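Local coordinates for N-ACETYLMURAMOYL-L-ALANINE AMIDASE CwlV (Paenibacillus polymyxa, PDB 1JWQ), which probably hydrolyses, as a zinc-dependent amidase, the bond between N-acetylmuramic acid and L-alanine in peptidoglycan, this chain being its catalytic domain, at residues A[6-11]-A[32-37]; A[15-20]-A[81-86]; A[39-44]-A[171-176]; A[106-111]-A[137-142]; A[144-149]-A[154-159]. All coordinates share one frame; numbering follows the deposited sequence.

Contact 1: residues A[6-11]-A[32-37]; sequences IDAGHG and AMALKV. With ZN (zinc ion), chain B.
Strand residues 6-8 and helix residues 32-37 run nearly antiparallel, at 158° with their axes 7.8 Å apart, and Ala-8 lies opposite Ala-34. With only methyls between them, the two backbones come close here: the CA atoms of Ala-8 and Ala-34 are 5.7 Å apart. Ala-34 CB is the hub. It sits 3.7 Å from Ile-6 CG2 and 3.8 Å from Ala-8 CB, so one helix methyl bridges the two residues of the strand that point at the helix, while Asp-7 between them points away. Ile-6 then divides its branches. CG2 lies anti to the backbone N (chi1 to CG1 -56°) and takes Ala-34, whereas CD1, on the other arm, reaches Val-37 CG1 at 4.1 Å, one helical turn further on. No polar atom joins the segments; the buried contact is all aliphatic.

Just past the strand the chain turns into the zinc site, where His-10 NE2 binds the zinc ion at 2.1 Å together with Glu-26, His-80 and two waters; His-10 ND1 is bonded to Asp-14. In the fold, this is strand against helix within the beta-alpha-beta unit made by strand 2-8, helix 26-42 and strand 47-51. Leu-51 of that last strand touches both Ile-6 and Ala-34, Val-77 and Ile-79 of strand 75-82 pack on Ile-6, and Ile-172 brings in helix 158-176.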
# COMPACT_ATOMS: atom_id res chain seq x y z
N ILE A 6 2.72 -7.55 2.82
CA ILE A 6 2.79 -6.22 2.25
C ILE A 6 3.23 -6.40 0.81
O ILE A 6 4.28 -6.99 0.54
CB ILE A 6 3.81 -5.33 2.97
CG1 ILE A 6 3.48 -5.27 4.47
CG2 ILE A 6 3.82 -3.94 2.35
CD1 ILE A 6 2.16 -4.61 4.79
N ASP A 7 2.42 -5.88 -0.10
CA ASP A 7 2.67 -6.01 -1.52
C ASP A 7 2.98 -4.66 -2.17
O ASP A 7 2.11 -3.79 -2.27
CB ASP A 7 1.43 -6.63 -2.17
CG ASP A 7 1.54 -6.72 -3.67
OD1 ASP A 7 0.67 -6.16 -4.36
OD2 ASP A 7 2.50 -7.36 -4.15
N ALA A 8 4.24 -4.50 -2.58
CA ALA A 8 4.67 -3.27 -3.25
C ALA A 8 4.29 -3.47 -4.70
O ALA A 8 4.86 -4.30 -5.40
CB ALA A 8 6.18 -3.11 -3.12
N GLY A 9 3.30 -2.70 -5.16
CA GLY A 9 2.84 -2.84 -6.53
C GLY A 9 3.90 -2.72 -7.61
O GLY A 9 4.87 -1.98 -7.46
N HIS A 10 3.70 -3.47 -8.68
CA HIS A 10 4.58 -3.45 -9.84
C HIS A 10 6.00 -3.94 -9.55
O HIS A 10 6.22 -4.65 -8.57
CB HIS A 10 4.60 -2.03 -10.39
CG HIS A 10 3.24 -1.42 -10.48
ND1 HIS A 10 2.28 -1.88 -11.35
CD2 HIS A 10 2.64 -0.46 -9.73
CE1 HIS A 10 1.14 -1.24 -11.13
NE2 HIS A 10 1.34 -0.38 -10.16
N GLY A 11 6.94 -3.57 -10.41
CA GLY A 11 8.31 -3.99 -10.20
C GLY A 11 9.00 -4.46 -11.46
O GLY A 11 8.37 -5.00 -12.37
N ALA A 32 9.90 1.32 -1.60
CA ALA A 32 10.42 2.12 -0.49
C ALA A 32 9.41 2.13 0.66
O ALA A 32 9.79 2.02 1.83
CB ALA A 32 10.71 3.55 -0.96
N MET A 33 8.13 2.25 0.33
CA MET A 33 7.08 2.27 1.34
C MET A 33 6.95 0.91 2.02
O MET A 33 6.87 0.82 3.24
CB MET A 33 5.74 2.66 0.72
CG MET A 33 5.66 4.12 0.30
SD MET A 33 5.98 5.23 1.69
CE MET A 33 4.84 4.58 2.89
N ALA A 34 6.92 -0.15 1.21
CA ALA A 34 6.79 -1.51 1.74
C ALA A 34 7.93 -1.82 2.70
O ALA A 34 7.72 -2.40 3.77
CB ALA A 34 6.76 -2.52 0.60
N LEU A 35 9.15 -1.44 2.32
CA LEU A 35 10.31 -1.71 3.16
C LEU A 35 10.23 -0.93 4.48
O LEU A 35 10.62 -1.44 5.53
CB LEU A 35 11.60 -1.34 2.42
CG LEU A 35 11.90 -2.19 1.18
CD1 LEU A 35 13.18 -1.72 0.54
CD2 LEU A 35 12.00 -3.67 1.58
N LYS A 36 9.74 0.30 4.42
CA LYS A 36 9.61 1.11 5.63
C LYS A 36 8.54 0.53 6.56
O LYS A 36 8.73 0.48 7.77
CB LYS A 36 9.28 2.56 5.28
CG LYS A 36 10.46 3.35 4.74
CD LYS A 36 10.05 4.74 4.29
CE LYS A 36 11.23 5.52 3.71
NZ LYS A 36 12.28 5.77 4.73
N VAL A 37 7.43 0.10 5.98
CA VAL A 37 6.36 -0.48 6.80
C VAL A 37 6.88 -1.76 7.43
O VAL A 37 6.61 -2.04 8.60
CB VAL A 37 5.10 -0.77 5.94
CG1 VAL A 37 4.07 -1.54 6.76
CG2 VAL A 37 4.50 0.54 5.45
ZN ZN B . -0.06 0.83 -9.12
O HOH W 1 -1.41 2.33 -9.12
O HOH W 2 -1.75 -0.22 -10.17

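Contact 2: residues A[15-20]-A[81-86]; sequences SGAVGI and ANSSGS
This is a small surface contact, Ala-17 against Ser-83, made beside the zinc site where the loop between strand 2-8 and helix 26-42 passes the end of strand 75-82. Its direct part is a single touch: the CB atoms of Ala-17 and Ser-83 meet at 3.6 Å, each pointing at the opposite segment. The hydroxyl of Ser-83, with OG anti to the backbone N (chi1 -169°), is turned off the methyl toward the Val-18 side, and there it meets water 3 at 2.8 Å. The same water donates to Val-18 O at 2.6 Å, so a polar bridge one residue along the loop supplements the van der Waals touch. Ala-17 reaches this place after a bend at Gly-16, whose phi is positive.

Both segments also grip one zinc ligand. Ala-17 N is bonded to OE2 of Glu-26, and Ala-81 N to OE1, the oxygen on the metal; with two backbone N-H groups on it, the carboxylate should be well fixed in rotation. The side chain of Ala-17 is about 6 Å from the zinc ion. Beyond Ser-83 the chain folds into an ST turn, Ser-86 N donating to Ser-84 OG at 3.1 Å with an angle of 168°. Ser-84 N is itself bonded to Ser-147 OG.

Around the pair, strand 75-82 runs beside strand 138-145, Asn-82 bonding by its backbone to Gly-144 and Leu-146, while Ile-20 packs over Ala-149 and Glu-152 of helix 149-155.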
# COMPACT_ATOMS: atom_id res chain seq x y z
N SER A 15 7.02 -0.64 -14.35
CA SER A 15 7.37 0.54 -13.57
C SER A 15 6.17 1.16 -12.88
O SER A 15 6.32 1.97 -11.97
CB SER A 15 8.01 1.59 -14.48
OG SER A 15 7.07 2.04 -15.45
N GLY A 16 4.98 0.76 -13.30
CA GLY A 16 3.78 1.35 -12.73
C GLY A 16 3.70 2.73 -13.36
O GLY A 16 4.22 2.95 -14.45
N ALA A 17 3.05 3.67 -12.68
CA ALA A 17 2.92 5.02 -13.21
C ALA A 17 4.25 5.77 -13.21
O ALA A 17 5.08 5.58 -12.33
CB ALA A 17 1.89 5.80 -12.40
N VAL A 18 4.45 6.61 -14.22
CA VAL A 18 5.67 7.41 -14.32
C VAL A 18 5.27 8.81 -13.85
O VAL A 18 4.29 9.37 -14.32
CB VAL A 18 6.17 7.48 -15.78
CG1 VAL A 18 7.46 8.29 -15.86
CG2 VAL A 18 6.41 6.07 -16.31
N GLY A 19 6.03 9.35 -12.90
CA GLY A 19 5.72 10.67 -12.38
C GLY A 19 5.71 11.73 -13.46
O GLY A 19 6.31 11.54 -14.51
N ILE A 20 5.03 12.84 -13.21
CA ILE A 20 4.97 13.91 -14.20
C ILE A 20 6.37 14.47 -14.47
O ILE A 20 6.65 14.94 -15.57
CB ILE A 20 4.02 15.04 -13.74
CG1 ILE A 20 3.95 16.13 -14.81
CG2 ILE A 20 4.48 15.61 -12.41
CD1 ILE A 20 2.94 17.22 -14.51
N ALA A 81 0.82 4.02 -6.03
CA ALA A 81 0.81 5.46 -6.21
C ALA A 81 -0.09 5.62 -7.43
O ALA A 81 -0.03 4.81 -8.36
CB ALA A 81 2.21 5.99 -6.50
N ASN A 82 -0.92 6.65 -7.42
CA ASN A 82 -1.90 6.89 -8.48
C ASN A 82 -1.43 7.77 -9.64
O ASN A 82 -0.37 8.38 -9.59
CB ASN A 82 -3.14 7.53 -7.83
CG ASN A 82 -4.44 6.95 -8.36
OD1 ASN A 82 -5.46 7.00 -7.67
ND2 ASN A 82 -4.41 6.42 -9.57
N SER A 83 -2.24 7.81 -10.69
CA SER A 83 -1.94 8.61 -11.86
C SER A 83 -3.25 8.97 -12.55
O SER A 83 -4.18 8.16 -12.59
CB SER A 83 -1.04 7.86 -12.83
OG SER A 83 -0.56 8.73 -13.84
N SER A 84 -3.30 10.19 -13.08
CA SER A 84 -4.49 10.68 -13.76
C SER A 84 -4.11 11.42 -15.04
O SER A 84 -3.00 11.92 -15.15
CB SER A 84 -5.26 11.63 -12.84
OG SER A 84 -6.27 12.33 -13.55
N GLY A 85 -5.04 11.49 -15.98
CA GLY A 85 -4.80 12.19 -17.23
C GLY A 85 -4.66 13.68 -16.98
O GLY A 85 -4.13 14.41 -17.83
N SER A 86 -5.13 14.14 -15.83
CA SER A 86 -5.03 15.55 -15.46
C SER A 86 -4.02 15.71 -14.33
O SER A 86 -4.08 14.99 -13.33
CB SER A 86 -6.39 16.09 -15.00
OG SER A 86 -6.24 17.39 -14.44
O HOH W 3 1.84 10.18 -13.75

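Contact 3: residues A[39-44]-A[171-176]; sequences SILKQN and GITEYL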
# COMPACT_ATOMS: atom_id res chain seq x y z
N SER A 39 10.01 -2.51 8.26
CA SER A 39 10.93 -2.17 9.35
C SER A 39 10.18 -1.81 10.63
O SER A 39 10.58 -2.21 11.72
CB SER A 39 11.82 -1.00 8.94
OG SER A 39 12.57 -1.31 7.78
N ILE A 40 9.10 -1.07 10.49
CA ILE A 40 8.30 -0.66 11.64
C ILE A 40 7.59 -1.85 12.28
O ILE A 40 7.66 -2.03 13.49
CB ILE A 40 7.24 0.39 11.24
CG1 ILE A 40 7.94 1.66 10.73
CG2 ILE A 40 6.35 0.73 12.43
CD1 ILE A 40 7.01 2.65 10.07
N LEU A 41 6.93 -2.66 11.46
CA LEU A 41 6.20 -3.81 11.98
C LEU A 41 7.10 -4.93 12.49
O LEU A 41 6.68 -5.74 13.32
CB LEU A 41 5.26 -4.37 10.90
CG LEU A 41 4.13 -3.43 10.46
CD1 LEU A 41 3.27 -4.13 9.41
CD2 LEU A 41 3.28 -3.04 11.66
N LYS A 42 8.34 -4.98 12.01
CA LYS A 42 9.29 -6.00 12.43
C LYS A 42 9.57 -5.91 13.93
O LYS A 42 9.95 -6.91 14.56
CB LYS A 42 10.59 -5.87 11.65
N GLN A 43 9.40 -4.73 14.50
CA GLN A 43 9.64 -4.51 15.92
C GLN A 43 8.57 -5.17 16.79
O GLN A 43 8.74 -5.29 18.01
CB GLN A 43 9.71 -3.02 16.24
CG GLN A 43 10.62 -2.21 15.33
CD GLN A 43 10.98 -0.86 15.92
OE1 GLN A 43 10.16 -0.21 16.57
NE2 GLN A 43 12.22 -0.43 15.68
N ASN A 44 7.47 -5.58 16.17
CA ASN A 44 6.37 -6.22 16.90
C ASN A 44 6.50 -7.74 16.85
O ASN A 44 6.30 -8.35 15.81
CB ASN A 44 5.03 -5.80 16.29
CG ASN A 44 3.86 -6.11 17.20
OD1 ASN A 44 3.86 -7.10 17.93
ND2 ASN A 44 2.84 -5.26 17.16
N GLY A 171 -2.39 1.20 11.03
CA GLY A 171 -3.62 0.62 10.52
C GLY A 171 -3.63 -0.89 10.70
O GLY A 171 -4.63 -1.48 11.10
N ILE A 172 -2.49 -1.51 10.42
CA ILE A 172 -2.35 -2.96 10.54
C ILE A 172 -2.33 -3.39 12.01
O ILE A 172 -3.02 -4.33 12.41
CB ILE A 172 -1.06 -3.44 9.86
CG1 ILE A 172 -1.19 -3.24 8.34
CG2 ILE A 172 -0.79 -4.90 10.20
CD1 ILE A 172 0.13 -3.30 7.60
N THR A 173 -1.53 -2.69 12.79
CA THR A 173 -1.40 -2.98 14.21
C THR A 173 -2.73 -2.83 14.94
O THR A 173 -3.11 -3.68 15.74
CB THR A 173 -0.36 -2.05 14.86
OG1 THR A 173 0.90 -2.22 14.20
CG2 THR A 173 -0.20 -2.38 16.34
N GLU A 174 -3.43 -1.74 14.66
CA GLU A 174 -4.71 -1.49 15.30
C GLU A 174 -5.75 -2.52 14.89
O GLU A 174 -6.46 -3.05 15.74
CB GLU A 174 -5.23 -0.09 14.94
CG GLU A 174 -4.41 1.06 15.52
CD GLU A 174 -4.64 1.27 17.01
OE1 GLU A 174 -5.56 0.63 17.58
OE2 GLU A 174 -3.91 2.08 17.60
N TYR A 175 -5.83 -2.82 13.60
CA TYR A 175 -6.80 -3.80 13.13
C TYR A 175 -6.56 -5.19 13.70
O TYR A 175 -7.50 -5.88 14.10
CB TYR A 175 -6.79 -3.90 11.60
CG TYR A 175 -7.84 -4.85 11.08
CD1 TYR A 175 -9.20 -4.52 11.15
CD2 TYR A 175 -7.50 -6.10 10.57
CE1 TYR A 175 -10.18 -5.42 10.73
CE2 TYR A 175 -8.47 -7.01 10.14
CZ TYR A 175 -9.81 -6.66 10.23
OH TYR A 175 -10.78 -7.54 9.81
N LEU A 176 -5.29 -5.60 13.73
CA LEU A 176 -4.94 -6.91 14.25
C LEU A 176 -4.88 -6.94 15.77
O LEU A 176 -4.66 -8.00 16.37
CB LEU A 176 -3.61 -7.37 13.65
CG LEU A 176 -3.68 -7.68 12.16
CD1 LEU A 176 -2.31 -8.10 11.65
CD2 LEU A 176 -4.70 -8.79 11.92
O HOH W 4 3.19 -3.04 15.42
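Leu-41 and Ile-172 meet where helices 26-42 and 158-176 pack side by side on one face of the sheet, in the helical layer of an open alpha-beta-alpha fold. Their CD1 atoms touch at 3.7 Å with the two side chains crossing at about a right angle. The other methyl of Leu-41, CD2, lies 3.6 Å from Thr-173 OG1; here the side chains slide past each other in opposite directions. Leucine thus forks across two successive residues of the facing helix, one apolar and one polar.

Outside this greasy centre the joint turns wet. Water 4 accepts from Asn-44 ND2 at 2.8 Å and donates to Thr-173 OG1, closing a bridge between the end of one segment and the middle of the other. Thr-173 holds its hydroxyl beside the backbone N (chi1 -59°), where OG1 is also bonded to Ala-169 O one turn back in its own helix. With the water's bond accepted as well, the hydroxyl is engaged both ways, which should fix its rotation.

Further out, the amide of Asn-44 is held at both ends: OD1 is bonded to Lys-46 N, and ND2 to Val-178 O as well as to the water. Beneath, Val-4 of strand 2-8 touches both Leu-41 and Ile-172, seating the pair on the sheet. Asn-44 itself is placed by its backbone, N donating to Leu-41 O at 3.0 Å.

Contact 4: residues A[106-111]-A[137-142]; sequences NVMHKY and PAVLLE
Lys-110 N donates to Asn-106 O at 3.1 Å, and the helical turn closed by this bond carries Met-108, the residue that meets Val-139 and Leu-141 on the strand. Between the segments themselves there is no polar bond; the contact is buried and apolar. Met-108 CG makes the closest touch, 3.9 Å from Leu-141 CD2 and, more loosely, 4.4 Å from Val-139 CG2. It gets there because CG stands anti to the backbone N (chi1 173°), pushing the chain off the helix toward the sheet.

Past CG the methionine bends twice, at chi2 and again at chi3 (82°). The bends lay Met-108 SD alongside Leu-141, whose CD1 is 4.2 Å away, and carry CE on to helix 158-176. The side chain thus touches both the strand and, through CE, that neighbouring helix. Met-108 and Leu-141 lie at a slant to each other, Leu-141 meeting CG with its CD2 and facing SD with its CD1.

The setting is helix 102-116 lying over strand 138-145 in the central mixed sheet of the alpha-beta-alpha fold, CA atoms of Met-108 and Val-139 being 8.5 Å apart. Val-139 and Leu-141 both point to this helix, while Leu-140 and Glu-142 reach His-80, a zinc ligand, on the adjacent strand. Phe-104 and Ala-105 pack beside Val-139, and Phe-112 and Ile-168 beside Leu-141. On the helix, the ring of His-109 is bonded at both nitrogens, ND1 to Thr-94 OG1 and NE2 to Asp-120 OD2.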
# COMPACT_ATOMS: atom_id res chain seq x y z
N ASN A 106 -11.57 0.41 6.74
CA ASN A 106 -11.97 1.51 7.62
C ASN A 106 -10.89 1.82 8.65
O ASN A 106 -10.52 2.98 8.83
CB ASN A 106 -13.28 1.17 8.35
CG ASN A 106 -14.48 1.15 7.42
OD1 ASN A 106 -14.64 2.02 6.58
ND2 ASN A 106 -15.35 0.15 7.59
N VAL A 107 -10.38 0.80 9.32
CA VAL A 107 -9.33 1.02 10.32
C VAL A 107 -8.07 1.54 9.63
O VAL A 107 -7.49 2.53 10.07
CB VAL A 107 -9.01 -0.29 11.09
CG1 VAL A 107 -7.84 -0.06 12.06
CG2 VAL A 107 -10.24 -0.74 11.86
N MET A 108 -7.66 0.90 8.55
CA MET A 108 -6.47 1.34 7.83
C MET A 108 -6.57 2.81 7.43
O MET A 108 -5.67 3.60 7.70
CB MET A 108 -6.25 0.49 6.57
CG MET A 108 -5.13 0.99 5.68
SD MET A 108 -3.53 1.05 6.52
CE MET A 108 -3.04 -0.66 6.37
N HIS A 109 -7.68 3.18 6.79
CA HIS A 109 -7.86 4.56 6.36
C HIS A 109 -7.79 5.55 7.52
O HIS A 109 -7.26 6.65 7.37
CB HIS A 109 -9.20 4.72 5.64
CG HIS A 109 -9.26 5.92 4.73
ND1 HIS A 109 -8.49 6.02 3.59
CD2 HIS A 109 -9.98 7.06 4.81
CE1 HIS A 109 -8.74 7.18 3.01
NE2 HIS A 109 -9.63 7.83 3.73
N LYS A 110 -8.32 5.14 8.67
CA LYS A 110 -8.33 5.98 9.87
C LYS A 110 -6.93 6.48 10.24
O LYS A 110 -6.76 7.63 10.65
CB LYS A 110 -8.92 5.19 11.04
CG LYS A 110 -9.08 5.98 12.33
CD LYS A 110 -9.62 5.10 13.45
CE LYS A 110 -10.08 5.93 14.65
NZ LYS A 110 -9.05 6.90 15.11
N TYR A 111 -5.93 5.62 10.09
CA TYR A 111 -4.56 6.01 10.45
C TYR A 111 -3.70 6.37 9.25
O TYR A 111 -2.80 7.21 9.34
CB TYR A 111 -3.90 4.88 11.23
CG TYR A 111 -4.65 4.55 12.49
CD1 TYR A 111 -5.63 3.55 12.50
CD2 TYR A 111 -4.44 5.28 13.66
CE1 TYR A 111 -6.38 3.30 13.65
CE2 TYR A 111 -5.18 5.03 14.80
CZ TYR A 111 -6.15 4.04 14.79
OH TYR A 111 -6.90 3.81 15.92
N PRO A 137 -8.70 -10.24 4.90
CA PRO A 137 -8.93 -8.80 4.70
C PRO A 137 -7.81 -8.23 3.85
O PRO A 137 -6.63 -8.39 4.17
CB PRO A 137 -8.93 -8.26 6.12
CG PRO A 137 -9.57 -9.38 6.88
CD PRO A 137 -8.86 -10.61 6.31
N ALA A 138 -8.16 -7.58 2.75
CA ALA A 138 -7.16 -7.04 1.84
C ALA A 138 -7.53 -5.69 1.29
O ALA A 138 -8.64 -5.49 0.80
CB ALA A 138 -6.92 -8.03 0.69
N VAL A 139 -6.59 -4.76 1.35
CA VAL A 139 -6.84 -3.43 0.82
C VAL A 139 -5.69 -2.99 -0.07
O VAL A 139 -4.57 -3.49 0.04
CB VAL A 139 -7.03 -2.40 1.95
CG1 VAL A 139 -8.23 -2.79 2.81
CG2 VAL A 139 -5.77 -2.32 2.80
N LEU A 140 -5.99 -2.06 -0.97
CA LEU A 140 -4.97 -1.53 -1.86
C LEU A 140 -4.96 -0.03 -1.60
O LEU A 140 -6.00 0.63 -1.65
CB LEU A 140 -5.32 -1.83 -3.32
CG LEU A 140 -4.25 -1.41 -4.33
CD1 LEU A 140 -4.25 -2.37 -5.52
CD2 LEU A 140 -4.51 0.03 -4.78
N LEU A 141 -3.78 0.50 -1.31
CA LEU A 141 -3.65 1.91 -1.01
C LEU A 141 -3.02 2.67 -2.16
O LEU A 141 -1.98 2.28 -2.68
CB LEU A 141 -2.80 2.09 0.24
CG LEU A 141 -3.13 1.21 1.45
CD1 LEU A 141 -2.15 1.50 2.57
CD2 LEU A 141 -4.57 1.46 1.90
N GLU A 142 -3.68 3.74 -2.59
CA GLU A 142 -3.15 4.61 -3.63
C GLU A 142 -2.78 5.82 -2.79
O GLU A 142 -3.62 6.67 -2.50
CB GLU A 142 -4.23 4.94 -4.66
CG GLU A 142 -4.53 3.79 -5.62
CD GLU A 142 -3.39 3.51 -6.59
OE1 GLU A 142 -3.47 2.51 -7.34
OE2 GLU A 142 -2.41 4.29 -6.60

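Contact 5: residues A[144-149]-A[154-159]; sequences GYLSNA and TLFDED
Gly-144 and Leu-146 are met by Leu-155 and Phe-156 where the chain leaves strand 138-145 through a type I beta turn, residues 145 to 148, and folds back as the short helix 149-155. Asn-148 caps that helix, OD1 taking Glu-151 N. At the start of the second segment, Thr-154 OG1 is bonded to Lys-150 O.

Leu-155 follows and lies against bare backbone: its CD1 is 3.9 Å from Gly-144 CA, and its CD2 is 3.7 Å from Gly-144 N. With chi1 at -102°, off the usual staggered positions, it fits closely over the glycine. CD2 also touches Leu-146 CD2 at 3.8 Å, the two leucines crossing at about a right angle.

Phe-156, where the helix ends, offers a ring edge: Leu-146 CD2 approaches CE1 at 3.8 Å near the ring plane. That one methyl therefore touches both a leucine and the aromatic rim, and Leu-146 touches zinc-binding Glu-26 too.

Asp-157 starts the next helix, 158-176, as its N-cap: OD1 is bonded to Phe-160 N and, weakly, to Asp-159 N at 2.9 Å with an angle of 115°.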
# COMPACT_ATOMS: atom_id res chain seq x y z
N GLY A 144 -0.91 8.62 -3.26
CA GLY A 144 -1.05 9.95 -3.81
C GLY A 144 -0.87 9.88 -5.32
O GLY A 144 -0.60 8.80 -5.85
N TYR A 145 -1.00 11.01 -5.99
CA TYR A 145 -0.86 11.06 -7.45
C TYR A 145 0.51 11.50 -7.93
O TYR A 145 0.98 12.58 -7.59
CB TYR A 145 -1.93 11.99 -8.05
CG TYR A 145 -3.30 11.37 -8.07
CD1 TYR A 145 -3.85 10.89 -9.27
CD2 TYR A 145 -4.04 11.21 -6.90
CE1 TYR A 145 -5.10 10.27 -9.29
CE2 TYR A 145 -5.28 10.59 -6.91
CZ TYR A 145 -5.80 10.12 -8.10
OH TYR A 145 -7.03 9.51 -8.10
N LEU A 146 1.13 10.65 -8.74
CA LEU A 146 2.45 10.93 -9.29
C LEU A 146 2.32 11.83 -10.51
O LEU A 146 3.31 12.31 -11.05
CB LEU A 146 3.15 9.64 -9.70
CG LEU A 146 3.42 8.67 -8.54
CD1 LEU A 146 4.13 7.43 -9.07
CD2 LEU A 146 4.28 9.37 -7.50
N SER A 147 1.08 12.05 -10.95
CA SER A 147 0.78 12.88 -12.11
C SER A 147 0.67 14.36 -11.75
O SER A 147 0.54 15.22 -12.62
CB SER A 147 -0.51 12.40 -12.77
OG SER A 147 -1.48 12.06 -11.80
N ASN A 148 0.72 14.65 -10.45
CA ASN A 148 0.66 16.02 -9.95
C ASN A 148 2.08 16.38 -9.52
O ASN A 148 2.69 15.66 -8.73
CB ASN A 148 -0.31 16.12 -8.77
CG ASN A 148 -0.30 17.48 -8.11
OD1 ASN A 148 0.57 17.78 -7.30
ND2 ASN A 148 -1.27 18.32 -8.46
N ALA A 149 2.61 17.47 -10.05
CA ALA A 149 3.97 17.90 -9.74
C ALA A 149 4.30 17.99 -8.26
O ALA A 149 5.28 17.40 -7.80
CB ALA A 149 4.27 19.23 -10.42
N THR A 154 6.22 15.24 -3.10
CA THR A 154 5.87 14.87 -1.74
C THR A 154 5.98 13.37 -1.51
O THR A 154 6.53 12.93 -0.51
CB THR A 154 4.45 15.34 -1.40
OG1 THR A 154 4.39 16.77 -1.41
CG2 THR A 154 4.03 14.83 -0.02
N LEU A 155 5.45 12.58 -2.44
CA LEU A 155 5.51 11.13 -2.29
C LEU A 155 6.94 10.61 -2.25
O LEU A 155 7.21 9.57 -1.64
CB LEU A 155 4.72 10.42 -3.41
CG LEU A 155 3.34 9.91 -2.97
CD1 LEU A 155 2.45 11.09 -2.58
CD2 LEU A 155 2.70 9.11 -4.10
N PHE A 156 7.86 11.32 -2.89
CA PHE A 156 9.25 10.89 -2.87
C PHE A 156 10.07 11.61 -1.82
O PHE A 156 11.30 11.58 -1.86
CB PHE A 156 9.88 11.02 -4.25
CG PHE A 156 9.52 9.90 -5.18
CD1 PHE A 156 8.30 9.90 -5.86
CD2 PHE A 156 10.35 8.80 -5.32
CE1 PHE A 156 7.93 8.82 -6.66
CE2 PHE A 156 9.99 7.71 -6.12
CZ PHE A 156 8.77 7.73 -6.78
N ASP A 157 9.38 12.26 -0.89
CA ASP A 157 10.04 12.96 0.20
C ASP A 157 10.21 11.95 1.33
O ASP A 157 9.24 11.30 1.74
CB ASP A 157 9.20 14.15 0.67
CG ASP A 157 9.79 14.85 1.88
OD1 ASP A 157 9.60 14.36 3.02
OD2 ASP A 157 10.46 15.89 1.70
N GLU A 158 11.43 11.81 1.83
CA GLU A 158 11.71 10.86 2.90
C GLU A 158 10.86 10.99 4.15
O GLU A 158 10.38 9.99 4.67
CB GLU A 158 13.20 10.92 3.28
CG GLU A 158 14.03 9.92 2.53
CD GLU A 158 13.52 8.50 2.74
OE1 GLU A 158 14.10 7.76 3.56
OE2 GLU A 158 12.52 8.14 2.08
N ASP A 159 10.68 12.21 4.63
CA ASP A 159 9.88 12.42 5.83
C ASP A 159 8.43 12.00 5.61
O ASP A 159 7.81 11.40 6.47
CB ASP A 159 9.96 13.88 6.29
CG ASP A 159 11.38 14.31 6.61
OD1 ASP A 159 12.12 13.50 7.22
OD2 ASP A 159 11.75 15.45 6.27

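Contact 1 supplies a zinc ligand, and contacts 2 and 5 lie next to the site. That ligand is His-10, whose CG packs 3.6 Å from Gly-16 CA of contact 2. Contact 5 backs contact 2, their centres about 10 Å apart, with a probable hydrogen bond from Ile-20 N to Leu-146 O (2.8 Å). A salt bridge, Lys-36 NZ to Glu-158 OE1 at 2.9 Å, ties contact 1 to contact 5. Away from the metal, Ile-172 of contact 3 joins the cores: its CD1 lies 3.7 Å from Ile-6 CD1 of contact 1, and its CG1 is equally near Met-108 CE of contact 4. Contacts 2 and 3 lie on opposite sides of the chain's centre, about 28 Å between centres.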